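Local atomic coordinates of 5'-tyrosyl-DNA phosphodiesterase (PDB entry 4GEW), a protein that is a member of the endonuclease/exonuclease/phosphatase family, which has a DNase I-like fold, and also carries a UBA-like domain. Residues 303-308 against 315-320. Sequence-based numbering, arbitrary orientation.
Sequences WDTFKN and HGAKMR
Ala317 N gives its hydrogen to Thr305 OG1 at 2.7 Å, the shortest polar bond between the segments, and Thr305 N returns a bond to Ala317 O at 2.9 Å. With chi1 at 66°, the hydroxyl is set between the threonine's own N and carbonyl carbon, where it takes the place of the backbone acceptor that a continuing strand would have offered. This is consistent with the main chain of 303-308 turning away here, and Asp304 steadies the bend as an Asx turn, its OD1 accepting from Phe306 N at 3.0 Å.

Before the bend, Trp303 and Met319 form an antiparallel hydrogen-bonded pair and Asp304 and Lys318 a non-hydrogen-bonded one, which adds the short strand 303-304 to the start of strand 318-327 in one of the two sheets of this DNase I-like fold. Asp304 and Lys318 run side by side, and Asp304 OD1 packs on Lys318 CB at 3.7 Å; the charged ends stay apart.

Beyond the turn, the Phe306 ring lies flat over Gly316, whose CA sits 3.6 Å from the ring centroid in a CH-pi contact. Glycine suits this place because a CB on it would point toward the ring and come within about 2.4 Å of Phe306 CE2.

On the face of the sheet that carries Trp303 and Met319, Trp303 CZ3 reaches the small methyl of Ala317, CB, at 3.9 Å, while Thr305 CG2 covers one face of the indole near its rim. The indole NE1 is hydrogen-bonded to Asp352 OD1, and Ile27 of the second subunit packs against both Trp303 and Ala317.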
loop_
_atom_site.group_PDB
_atom_site.type_symbol
_atom_site.label_atom_id
_atom_site.label_comp_id
_atom_site.label_asym_id
_atom_site.label_seq_id
_atom_site.Cartn_x
_atom_site.Cartn_y
_atom_site.Cartn_z
ATOM N N TRP A 303 -17.232 28.250 -11.451
ATOM C CA TRP A 303 -16.934 29.664 -11.305
ATOM C C TRP A 303 -17.152 30.289 -12.679
ATOM O O TRP A 303 -16.348 30.098 -13.584
ATOM C CB TRP A 303 -15.493 29.846 -10.835
ATOM C CG TRP A 303 -15.126 31.243 -10.442
ATOM C CD1 TRP A 303 -15.342 31.839 -9.233
ATOM C CD2 TRP A 303 -14.442 32.209 -11.248
ATOM N NE1 TRP A 303 -14.848 33.124 -9.242
ATOM C CE2 TRP A 303 -14.292 33.375 -10.469
ATOM C CE3 TRP A 303 -13.948 32.207 -12.557
ATOM C CZ2 TRP A 303 -13.672 34.525 -10.956
ATOM C CZ3 TRP A 303 -13.331 33.346 -13.036
ATOM C CH2 TRP A 303 -13.198 34.490 -12.238
ATOM N N ASP A 304 -18.251 31.023 -12.828
ATOM C CA ASP A 304 -18.737 31.451 -14.139
ATOM C C ASP A 304 -19.220 32.902 -14.086
ATOM O O ASP A 304 -20.334 33.171 -13.636
ATOM C CB ASP A 304 -19.895 30.529 -14.565
ATOM C CG ASP A 304 -20.365 30.774 -15.991
ATOM O OD1 ASP A 304 -19.959 31.781 -16.602
ATOM O OD2 ASP A 304 -21.155 29.954 -16.507
ATOM N N THR A 305 -18.394 33.831 -14.561
ATOM C CA THR A 305 -18.743 35.249 -14.509
ATOM C C THR A 305 -19.717 35.662 -15.612
ATOM O O THR A 305 -20.220 36.787 -15.604
ATOM C CB THR A 305 -17.499 36.162 -14.566
ATOM O OG1 THR A 305 -16.868 36.034 -15.846
ATOM C CG2 THR A 305 -16.512 35.792 -13.465
ATOM N N PHE A 306 -19.961 34.763 -16.565
ATOM C CA PHE A 306 -21.013 34.963 -17.565
ATOM C C PHE A 306 -22.384 34.867 -16.893
ATOM O O PHE A 306 -23.343 35.507 -17.326
ATOM C CB PHE A 306 -20.948 33.887 -18.658
ATOM C CG PHE A 306 -19.788 34.029 -19.610
ATOM C CD1 PHE A 306 -18.651 33.255 -19.457
ATOM C CD2 PHE A 306 -19.850 34.913 -20.674
ATOM C CE1 PHE A 306 -17.588 33.369 -20.346
ATOM C CE2 PHE A 306 -18.790 35.036 -21.560
ATOM C CZ PHE A 306 -17.660 34.257 -21.394
ATOM N N LYS A 307 -22.465 34.050 -15.842
ATOM C CA LYS A 307 -23.736 33.731 -15.189
ATOM C C LYS A 307 -23.799 34.233 -13.748
ATOM O O LYS A 307 -24.879 34.444 -13.203
ATOM C CB LYS A 307 -23.977 32.217 -15.215
ATOM C CG LYS A 307 -24.389 31.670 -16.568
ATOM C CD LYS A 307 -25.823 32.051 -16.882
ATOM C CE LYS A 307 -26.255 31.532 -18.243
ATOM N NZ LYS A 307 -25.527 32.208 -19.352
ATOM N N ASN A 308 -22.637 34.406 -13.132
ATOM C CA ASN A 308 -22.545 34.934 -11.778
ATOM C C ASN A 308 -21.892 36.315 -11.819
ATOM O O ASN A 308 -20.724 36.443 -12.196
ATOM C CB ASN A 308 -21.735 33.975 -10.896
ATOM C CG ASN A 308 -21.771 34.349 -9.426
ATOM O OD1 ASN A 308 -21.617 35.511 -9.067
ATOM N ND2 ASN A 308 -21.981 33.358 -8.567
ATOM N N HIS A 315 -14.585 40.991 -19.948
ATOM C CA HIS A 315 -14.943 39.765 -20.644
ATOM C C HIS A 315 -15.279 38.683 -19.630
ATOM O O HIS A 315 -14.635 38.581 -18.584
ATOM C CB HIS A 315 -13.800 39.296 -21.553
ATOM C CG HIS A 315 -13.621 40.143 -22.774
ATOM N ND1 HIS A 315 -12.422 40.237 -23.448
ATOM C CD2 HIS A 315 -14.488 40.945 -23.436
ATOM C CE1 HIS A 315 -12.557 41.061 -24.472
ATOM N NE2 HIS A 315 -13.801 41.505 -24.487
ATOM N N GLY A 316 -16.295 37.884 -19.938
ATOM C CA GLY A 316 -16.654 36.769 -19.087
ATOM C C GLY A 316 -15.528 35.760 -19.001
ATOM O O GLY A 316 -14.684 35.674 -19.896
ATOM N N ALA A 317 -15.510 35.006 -17.908
ATOM C CA ALA A 317 -14.558 33.925 -17.717
ATOM C C ALA A 317 -15.314 32.788 -17.052
ATOM O O ALA A 317 -16.306 33.035 -16.371
ATOM C CB ALA A 317 -13.422 34.383 -16.832
ATOM N N LYS A 318 -14.861 31.551 -17.248
ATOM C CA LYS A 318 -15.489 30.399 -16.604
ATOM C C LYS A 318 -14.550 29.200 -16.491
ATOM O O LYS A 318 -13.797 28.894 -17.415
ATOM C CB LYS A 318 -16.800 30.007 -17.301
ATOM C CG LYS A 318 -16.658 29.595 -18.754
ATOM C CD LYS A 318 -17.998 29.147 -19.342
ATOM C CE LYS A 318 -17.864 28.844 -20.822
ATOM N NZ LYS A 318 -19.134 28.362 -21.433
ATOM N N MET A 319 -14.608 28.523 -15.347
ATOM C CA MET A 319 -13.657 27.466 -15.019
ATOM C C MET A 319 -14.302 26.383 -14.147
ATOM O O MET A 319 -15.255 26.652 -13.410
ATOM C CB MET A 319 -12.452 28.064 -14.280
ATOM C CG MET A 319 -11.495 28.880 -15.153
ATOM S SD MET A 319 -10.402 27.811 -16.115
ATOM C CE MET A 319 -9.555 28.996 -17.144
ATOM N N ARG A 320 -13.785 25.161 -14.240
ATOM C CA ARG A 320 -14.175 24.104 -13.313
ATOM C C ARG A 320 -13.163 24.068 -12.171
ATOM O O ARG A 320 -12.345 23.149 -12.062
ATOM C CB ARG A 320 -14.281 22.740 -14.015
ATOM C CG ARG A 320 -14.926 21.649 -13.146
ATOM C CD ARG A 320 -15.468 20.480 -13.968
ATOM N NE ARG A 320 -14.428 19.615 -14.529
ATOM C CZ ARG A 320 -13.922 18.549 -13.907
ATOM N NH1 ARG A 320 -14.342 18.222 -12.692
ATOM N NH2 ARG A 320 -12.993 17.808 -14.497
#